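Local coordinates for protein importin subunit beta-1 (Saccharomyces cerevisiae, PDB 5OWU) that imports proteins into the nucleus by associating with importin alpha, the subunit that binds the classical nuclear localization signal of the cargo, at residues 60-65 with 112-117; 98-103 with 116-121; 102-107 with 153-158; 134-139 with 160-165. All blocks are in the same frame, centred on the assembly; numbering follows the deposited sequence.

Overall arrangement
From the N terminus, contact 1 closes the first loop, bringing 112-117 back onto 60-65 and joining HEAT 2 to HEAT 3. Contact 2 opens within that loop, at 98-103, and ends on the same helix 109-126, pairing the two helices of HEAT 3. Contact 3 starts where contact 2 does, on helix 90-104, but runs on to 153-158 in HEAT 4, so it crosses contact 1. Contact 4 begins after contacts 1 and 2 have closed; it pairs the helices of HEAT 4 and crosses contact 3, with which it shares helix 149-165. Ala-116 links them, touching Leu-104, Ala-158 and Tyr-161 together.

Contact 1 (60-65 with 112-117); sequences LAALTL and ANAAAQ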
# COMPACT_ATOMS: atom_id res chain seq x y z
N LEU A 60 18.86 11.68 -24.32
CA LEU A 60 19.19 12.32 -23.05
C LEU A 60 18.83 13.80 -23.06
O LEU A 60 18.32 14.33 -22.08
CB LEU A 60 20.67 12.12 -22.74
CG LEU A 60 21.21 12.85 -21.51
CD1 LEU A 60 20.63 12.28 -20.23
CD2 LEU A 60 22.74 12.78 -21.48
N ALA A 61 19.10 14.49 -24.17
CA ALA A 61 18.71 15.89 -24.28
C ALA A 61 17.23 16.07 -24.00
O ALA A 61 16.82 16.88 -23.14
CB ALA A 61 19.05 16.43 -25.67
N ALA A 62 16.40 15.30 -24.72
CA ALA A 62 14.95 15.42 -24.55
C ALA A 62 14.52 15.08 -23.13
O ALA A 62 13.68 15.78 -22.54
CB ALA A 62 14.23 14.53 -25.55
N LEU A 63 15.05 14.00 -22.56
CA LEU A 63 14.56 13.57 -21.25
C LEU A 63 15.02 14.51 -20.14
O LEU A 63 14.28 14.73 -19.17
CB LEU A 63 15.01 12.13 -20.97
CG LEU A 63 14.51 11.07 -21.96
CD1 LEU A 63 15.02 9.67 -21.59
CD2 LEU A 63 12.99 11.08 -22.06
N THR A 64 16.22 15.07 -20.24
CA THR A 64 16.68 16.02 -19.24
C THR A 64 15.83 17.29 -19.27
O THR A 64 15.38 17.78 -18.22
CB THR A 64 18.16 16.36 -19.46
OG1 THR A 64 18.94 15.16 -19.48
CG2 THR A 64 18.69 17.26 -18.34
N LEU A 65 15.57 17.81 -20.47
CA LEU A 65 14.66 18.95 -20.53
C LEU A 65 13.29 18.59 -19.97
O LEU A 65 12.71 19.35 -19.19
CB LEU A 65 14.56 19.46 -21.97
CG LEU A 65 13.63 20.66 -22.15
CD1 LEU A 65 13.96 21.82 -21.19
CD2 LEU A 65 13.70 21.11 -23.58
N ALA A 112 11.34 9.13 -31.17
CA ALA A 112 9.92 9.43 -31.13
C ALA A 112 9.37 9.35 -29.71
O ALA A 112 8.57 10.20 -29.30
CB ALA A 112 9.17 8.46 -32.04
N ASN A 113 9.79 8.34 -28.95
CA ASN A 113 9.34 8.21 -27.56
C ASN A 113 9.84 9.37 -26.70
O ASN A 113 9.06 10.00 -25.96
CB ASN A 113 9.83 6.87 -26.99
CG ASN A 113 9.16 6.51 -25.67
OD1 ASN A 113 7.95 6.63 -25.53
ND2 ASN A 113 9.95 6.07 -24.71
N ALA A 114 11.14 9.68 -26.78
CA ALA A 114 11.65 10.81 -26.00
C ALA A 114 10.91 12.10 -26.37
O ALA A 114 10.51 12.88 -25.49
CB ALA A 114 13.15 10.97 -26.24
N ALA A 115 10.71 12.31 -27.67
CA ALA A 115 10.00 13.50 -28.12
C ALA A 115 8.57 13.52 -27.59
O ALA A 115 8.05 14.58 -27.22
CB ALA A 115 10.01 13.55 -29.65
N ALA A 116 7.92 12.36 -27.55
CA ALA A 116 6.55 12.29 -27.04
C ALA A 116 6.50 12.68 -25.57
O ALA A 116 5.57 13.38 -25.14
CB ALA A 116 5.99 10.88 -27.24
N GLN A 117 7.48 12.24 -24.78
CA GLN A 117 7.51 12.63 -23.38
C GLN A 117 7.75 14.13 -23.22
O GLN A 117 7.14 14.78 -22.35
CB GLN A 117 8.58 11.83 -22.64
CG GLN A 117 8.35 10.34 -22.63
CD GLN A 117 9.31 9.61 -21.71
OE1 GLN A 117 9.37 9.89 -20.51
NE2 GLN A 117 10.06 8.67 -22.26
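Leu-63 lays its CD2 methyl over the flat face of the Gln-117 amide, spanning the group rather than meeting one edge: CD2 is 3.8 Å from NE2 of Gln-117. The leucine gets there with CG beside its backbone N (chi1 -61°), which brings the end of the side chain nearer to helix 109-126 than its CB would suggest. The same methyl brushes Ala-114, 4.2 Å from its CB. Beside this, Ala-62 and Ala-114 point at each other, CB to CB at 3.8 Å, and with nothing larger between them their CA atoms come within 5.9 Å.

The two segments run almost parallel, 18° apart, with axes 8.6 Å from each other. They belong to the second helices of HEAT 2 and HEAT 3, so this is the stacking of equivalent helices in consecutive repeats that builds an importin-beta solenoid. Beyond the pair, helix 37-48 reaches Ala-62 through Leu-48. No hydrogen bond spans the segments: small methyl groups set the spacing in the buried part, and at the partly exposed margin an amide face offers its breadth to a leucine methyl without using its polar atoms on it.

Contact 2 (98-103 with 116-121); sequences TNALTA and AQLIAA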
# COMPACT_ATOMS: atom_id res chain seq x y z
N THR A 98 8.48 23.28 -32.11
CA THR A 98 8.68 22.82 -33.48
C THR A 98 9.70 21.68 -33.55
O THR A 98 9.49 20.70 -34.27
CB THR A 98 9.13 23.99 -34.36
OG1 THR A 98 8.14 25.02 -34.32
CG2 THR A 98 9.32 23.54 -35.81
N ASN A 99 10.81 21.80 -32.82
CA ASN A 99 11.83 20.75 -32.85
C ASN A 99 11.31 19.45 -32.25
O ASN A 99 11.56 18.36 -32.78
CB ASN A 99 13.09 21.22 -32.12
CG ASN A 99 13.85 22.28 -32.90
OD1 ASN A 99 13.60 22.51 -34.08
ND2 ASN A 99 14.79 22.94 -32.23
N ALA A 100 10.58 19.55 -31.13
CA ALA A 100 9.99 18.37 -30.52
C ALA A 100 9.02 17.68 -31.48
O ALA A 100 9.03 16.45 -31.61
CB ALA A 100 9.27 18.76 -29.23
N LEU A 101 8.18 18.46 -32.15
CA LEU A 101 7.25 17.88 -33.11
C LEU A 101 7.99 17.25 -34.28
O LEU A 101 7.55 16.23 -34.82
CB LEU A 101 6.27 18.94 -33.61
CG LEU A 101 5.13 19.30 -32.65
CD1 LEU A 101 4.47 20.60 -33.07
CD2 LEU A 101 4.10 18.17 -32.59
N THR A 102 9.11 17.84 -34.69
CA THR A 102 9.93 17.21 -35.72
C THR A 102 10.42 15.85 -35.26
O THR A 102 10.34 14.87 -36.00
CB THR A 102 11.11 18.12 -36.08
OG1 THR A 102 10.63 19.29 -36.74
CG2 THR A 102 12.11 17.38 -37.00
N ALA A 103 10.92 15.77 -34.03
CA ALA A 103 11.43 14.50 -33.53
C ALA A 103 10.31 13.48 -33.33
O ALA A 103 10.55 12.28 -33.44
CB ALA A 103 12.19 14.73 -32.22
N ALA A 116 7.92 12.36 -27.55
CA ALA A 116 6.55 12.29 -27.04
C ALA A 116 6.50 12.68 -25.57
O ALA A 116 5.57 13.38 -25.14
CB ALA A 116 5.99 10.88 -27.24
N GLN A 117 7.48 12.24 -24.78
CA GLN A 117 7.51 12.63 -23.38
C GLN A 117 7.75 14.13 -23.22
O GLN A 117 7.14 14.78 -22.35
CB GLN A 117 8.58 11.83 -22.64
CG GLN A 117 8.35 10.34 -22.63
CD GLN A 117 9.31 9.61 -21.71
OE1 GLN A 117 9.37 9.89 -20.51
NE2 GLN A 117 10.06 8.67 -22.26
N LEU A 118 8.62 14.71 -24.06
CA LEU A 118 8.88 16.15 -23.99
C LEU A 118 7.64 16.95 -24.38
O LEU A 118 7.26 17.92 -23.69
CB LEU A 118 10.06 16.50 -24.91
CG LEU A 118 10.43 17.99 -25.02
CD1 LEU A 118 10.83 18.52 -23.67
CD2 LEU A 118 11.55 18.19 -26.01
N ILE A 119 7.01 16.58 -25.50
CA ILE A 119 5.76 17.21 -25.91
C ILE A 119 4.75 17.13 -24.78
O ILE A 119 4.07 18.11 -24.47
CB ILE A 119 5.23 16.55 -27.20
CG1 ILE A 119 6.13 16.93 -28.38
CG2 ILE A 119 3.78 16.96 -27.46
CD1 ILE A 119 5.92 16.07 -29.61
N ALA A 120 4.64 15.96 -24.14
CA ALA A 120 3.69 15.80 -23.05
C ALA A 120 3.96 16.80 -21.93
O ALA A 120 3.03 17.39 -21.37
CB ALA A 120 3.73 14.37 -22.51
N ALA A 121 5.24 16.98 -21.56
CA ALA A 121 5.57 17.90 -20.47
C ALA A 121 5.19 19.34 -20.82
O ALA A 121 4.58 20.07 -20.02
CB ALA A 121 7.06 17.81 -20.16
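Ala-100 and Ile-119 form the centre, where CB of Ala-100 lies 3.7 Å from CG1 of Ile-119. The isoleucine's CD1 reaches past that methyl to the backbone, 3.7 Å from the carbonyl O of Ala-100. Its longer branch takes this course because CG1 stands anti to the carbonyl carbon of Ile-119 (chi1 -71°). Two leucines flank the centre. Leu-118 brings CD2 to within 4.0 Å of the Ala-100 CB, and Leu-101, whose CB points away, turns its end back so that CD2 meets Ile-119 CD1 at 4.1 Å, the two side chains crossing at about a right angle.

Further out, Trp-132 touches Ile-119, while Leu-65 and Leu-69 pack on Leu-118. Asn-99 gives ND2 hydrogen bonds to Gln-46 and Ser-45, tying helix 90-104 to helix 37-48 of the preceding repeat. The segments are the paired antiparallel helices of HEAT 3, inclined at 144° with axes 9.1 Å apart, the helical hairpin that defines a HEAT repeat. The side chains that meet are all aliphatic: a single alanine methyl receives two larger side chains, and shape complementarity rather than any directional bond across the segments sets how they fit.

Contact 3 (102-107 with 153-158); sequences TALVSI and RASLLA
Leu-104 spreads its two methyl groups over the near surface of helix 149-165, one on each of two consecutive residues. CD1 settles against Ala-154, 3.8 Å from its CB and 3.6 Å from its carbonyl O; CD2 goes to Ser-155, 3.8 Å from OG. The fork is set by a side chain whose CG lies opposite the backbone N (chi1 -177°), which directs the side chain toward helix 149-165, and by a chi2 of 69° that divides the methyls between the two neighbours. CD1 also comes to 4.4 Å from the CB of Ala-158, a turn further on.

The backbone closes in as well: the carbonyl O of Leu-104 is 3.3 Å from the CB of Ala-154, a close fit that the small alanine permits. In this way the C-terminal part of the first helix of HEAT 3 is packed against the second helix of HEAT 4, one of the inter-repeat joints of the solenoid. Cutting Leu-104 back to an alanine would probably open a gap beside Ala-154 and Ala-158 and strip the hydrocarbon cover from Ser-155.

The hydroxyl of Ser-155 has its own polar partners. With OG beside the backbone N (chi1 -58°), it hydrogen-bonds to Val-151 O one turn earlier and to Asn-142 ND2. Ile-119, Ala-116 and Met-139 also pack on the leucine.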
# COMPACT_ATOMS: atom_id res chain seq x y z
N THR A 102 9.11 17.84 -34.69
CA THR A 102 9.93 17.21 -35.72
C THR A 102 10.42 15.85 -35.26
O THR A 102 10.34 14.87 -36.00
CB THR A 102 11.11 18.12 -36.08
OG1 THR A 102 10.63 19.29 -36.74
CG2 THR A 102 12.11 17.38 -37.00
N ALA A 103 10.92 15.77 -34.03
CA ALA A 103 11.43 14.50 -33.53
C ALA A 103 10.31 13.48 -33.33
O ALA A 103 10.55 12.28 -33.44
CB ALA A 103 12.19 14.73 -32.22
N LEU A 104 9.08 13.95 -33.08
CA LEU A 104 7.99 13.03 -32.80
C LEU A 104 7.76 12.06 -33.96
O LEU A 104 7.43 10.89 -33.75
CB LEU A 104 6.70 13.80 -32.51
CG LEU A 104 5.51 12.92 -32.13
CD1 LEU A 104 5.72 12.28 -30.77
CD2 LEU A 104 4.23 13.73 -32.17
N VAL A 105 7.95 12.54 -35.19
CA VAL A 105 7.71 11.73 -36.38
C VAL A 105 9.00 11.08 -36.89
O VAL A 105 9.07 10.65 -38.03
CB VAL A 105 7.01 12.54 -37.49
CG1 VAL A 105 5.69 13.08 -36.98
CG2 VAL A 105 7.90 13.68 -37.99
N SER A 106 10.02 11.01 -36.04
CA SER A 106 11.27 10.36 -36.41
C SER A 106 11.05 8.88 -36.69
O SER A 106 10.29 8.20 -35.99
CB SER A 106 12.29 10.53 -35.29
OG SER A 106 13.39 9.65 -35.46
N ILE A 107 11.75 8.37 -37.70
CA ILE A 107 11.71 6.94 -38.01
C ILE A 107 12.35 6.09 -36.92
O ILE A 107 12.16 4.87 -36.90
CB ILE A 107 12.38 6.70 -39.38
CG1 ILE A 107 12.03 5.31 -39.90
CG2 ILE A 107 13.89 6.89 -39.29
CD1 ILE A 107 12.32 5.15 -41.38
N ARG A 153 1.29 6.13 -33.98
CA ARG A 153 1.70 5.52 -32.73
C ARG A 153 2.43 6.52 -31.84
O ARG A 153 2.16 6.60 -30.64
CB ARG A 153 2.59 4.31 -33.02
CG ARG A 153 2.45 3.17 -32.02
CD ARG A 153 3.13 3.48 -30.69
NE ARG A 153 4.58 3.48 -30.79
CZ ARG A 153 5.35 2.39 -30.70
NH1 ARG A 153 4.80 1.20 -30.50
NH2 ARG A 153 6.67 2.50 -30.80
N ALA A 154 3.35 7.30 -32.42
CA ALA A 154 4.08 8.28 -31.62
C ALA A 154 3.14 9.33 -31.05
O ALA A 154 3.28 9.75 -29.89
CB ALA A 154 5.16 8.94 -32.48
N SER A 155 2.15 9.76 -31.84
CA SER A 155 1.21 10.75 -31.33
C SER A 155 0.35 10.18 -30.21
O SER A 155 0.08 10.86 -29.22
CB SER A 155 0.35 11.29 -32.48
OG SER A 155 1.19 11.85 -33.48
N LEU A 156 -0.07 8.91 -30.34
CA LEU A 156 -0.83 8.27 -29.28
C LEU A 156 0.00 8.13 -28.01
O LEU A 156 -0.51 8.33 -26.90
CB LEU A 156 -1.35 6.91 -29.74
CG LEU A 156 -2.41 6.98 -30.85
CD1 LEU A 156 -2.64 5.64 -31.51
CD2 LEU A 156 -3.71 7.52 -30.30
N LEU A 157 1.28 7.78 -28.15
CA LEU A 157 2.18 7.80 -26.99
C LEU A 157 2.19 9.17 -26.33
O LEU A 157 2.07 9.27 -25.10
CB LEU A 157 3.60 7.42 -27.40
CG LEU A 157 3.85 5.99 -27.86
CD1 LEU A 157 5.33 5.80 -28.11
CD2 LEU A 157 3.33 4.97 -26.85
N ALA A 158 2.35 10.22 -27.12
CA ALA A 158 2.38 11.57 -26.56
C ALA A 158 1.10 11.88 -25.80
O ALA A 158 1.14 12.46 -24.71
CB ALA A 158 2.62 12.60 -27.66

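Contact 4 (134-139 with 160-165); sequences ELMKIM and GYMCES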
# COMPACT_ATOMS: atom_id res chain seq x y z
N GLU A 134 -2.25 24.78 -31.51
CA GLU A 134 -1.96 23.97 -32.68
C GLU A 134 -1.81 22.49 -32.34
O GLU A 134 -2.02 21.64 -33.22
CB GLU A 134 -0.68 24.47 -33.35
CG GLU A 134 -0.71 25.96 -33.70
CD GLU A 134 -0.06 26.85 -32.65
OE1 GLU A 134 0.03 26.46 -31.47
OE2 GLU A 134 0.36 27.96 -33.02
N LEU A 135 -1.47 22.17 -31.10
CA LEU A 135 -1.06 20.80 -30.77
C LEU A 135 -2.20 19.82 -30.99
O LEU A 135 -2.01 18.77 -31.61
CB LEU A 135 -0.56 20.71 -29.33
CG LEU A 135 -0.19 19.28 -28.91
CD1 LEU A 135 0.91 18.72 -29.77
CD2 LEU A 135 0.23 19.22 -27.45
N MET A 136 -3.38 20.12 -30.46
CA MET A 136 -4.47 19.15 -30.51
C MET A 136 -4.99 18.96 -31.93
O MET A 136 -5.40 17.85 -32.29
CB MET A 136 -5.59 19.57 -29.56
CG MET A 136 -5.30 19.24 -28.11
SD MET A 136 -4.89 17.51 -27.88
CE MET A 136 -3.25 17.62 -27.20
N LYS A 137 -4.96 20.01 -32.74
CA LYS A 137 -5.24 19.85 -34.16
C LYS A 137 -4.21 18.93 -34.81
O LYS A 137 -4.56 18.06 -35.61
CB LYS A 137 -5.26 21.22 -34.84
CG LYS A 137 -5.93 21.25 -36.20
CD LYS A 137 -4.92 21.15 -37.33
CE LYS A 137 -5.54 21.54 -38.67
NZ LYS A 137 -6.67 20.66 -39.04
N ILE A 138 -2.93 19.08 -34.44
CA ILE A 138 -1.91 18.20 -34.99
C ILE A 138 -2.15 16.76 -34.55
O ILE A 138 -1.97 15.82 -35.33
CB ILE A 138 -0.49 18.69 -34.60
CG1 ILE A 138 -0.16 20.00 -35.31
CG2 ILE A 138 0.55 17.63 -34.95
CD1 ILE A 138 1.18 20.65 -34.89
N MET A 139 -2.54 16.56 -33.29
CA MET A 139 -2.75 15.20 -32.79
C MET A 139 -3.94 14.55 -33.49
O MET A 139 -3.86 13.40 -33.91
CB MET A 139 -2.97 15.21 -31.28
CG MET A 139 -1.74 15.64 -30.43
SD MET A 139 -0.32 14.52 -30.47
CE MET A 139 0.69 15.31 -31.72
N GLY A 160 -0.93 9.71 -24.35
CA GLY A 160 -0.84 8.95 -23.11
C GLY A 160 0.02 9.65 -22.07
O GLY A 160 -0.40 9.84 -20.93
N TYR A 161 1.24 10.04 -22.46
CA TYR A 161 2.15 10.70 -21.53
C TYR A 161 1.55 12.00 -21.01
O TYR A 161 1.73 12.35 -19.84
CB TYR A 161 3.48 10.99 -22.22
CG TYR A 161 4.37 9.78 -22.40
CD1 TYR A 161 4.75 8.99 -21.32
CD2 TYR A 161 4.88 9.46 -23.66
CE1 TYR A 161 5.58 7.90 -21.49
CE2 TYR A 161 5.72 8.37 -23.83
CZ TYR A 161 6.06 7.60 -22.75
OH TYR A 161 6.88 6.52 -22.93
N MET A 162 0.88 12.74 -21.88
CA MET A 162 0.17 13.94 -21.47
C MET A 162 -0.77 13.67 -20.31
O MET A 162 -0.77 14.39 -19.30
CB MET A 162 -0.62 14.45 -22.67
CG MET A 162 -0.72 15.91 -22.83
SD MET A 162 -1.58 16.17 -24.40
CE MET A 162 -0.35 15.65 -25.59
N CYS A 163 -1.60 12.64 -20.44
CA CYS A 163 -2.58 12.36 -19.40
C CYS A 163 -1.93 11.79 -18.15
O CYS A 163 -2.26 12.19 -17.03
CB CYS A 163 -3.65 11.42 -19.96
SG CYS A 163 -4.55 12.21 -21.30
N GLU A 164 -0.97 10.89 -18.33
CA GLU A 164 -0.29 10.29 -17.18
C GLU A 164 0.52 11.32 -16.40
O GLU A 164 0.57 11.27 -15.17
CB GLU A 164 0.61 9.15 -17.68
CG GLU A 164 1.42 8.46 -16.60
CD GLU A 164 2.32 7.39 -17.17
OE1 GLU A 164 2.78 7.56 -18.33
OE2 GLU A 164 2.57 6.39 -16.47
N SER A 165 1.15 12.27 -17.09
CA SER A 165 2.04 13.23 -16.44
C SER A 165 1.27 14.30 -15.67
O SER A 165 1.79 14.85 -14.70
CB SER A 165 2.95 13.91 -17.47
OG SER A 165 4.06 13.09 -17.81
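Leu-135, Met-136 and Met-162 meet through aliphatic chains and sulfur, without a flat group among them. The ring of Tyr-161 packs on helix 109-126: CG of Gln-117 lies over one face, 3.5 Å from CE2 of Tyr-161, and OH at the far edge is hydrogen-bonded to OD1 of Asn-113.

The two segments come from the helix pair of HEAT 4, the helical hairpin of the HEAT fold, but the stretches meeting here are well separated, with Met-136 CA and Met-162 CA 11.4 Å apart. Long, flexible side chains span that distance. Met-162 projects from helix 149-165 with its chain extended as far as SD and then bent (chi3 -70°), so that its methyl turns to Leu-135, whose CD2 it meets tip to tip, CE to CD2 at 4.1 Å. Met-136 starts obliquely from its helix and bends at chi2 (-54°) and again at chi3 to bring its end inward. Leu-127, from the loop that follows helix 109-126, touches both methionines, and Ile-180 of helix 177-188 adds to the cover of Met-136. At the middle of this buried contact the methyl CE of Met-136 rests 3.6 Å from the sulfur SD of Met-162.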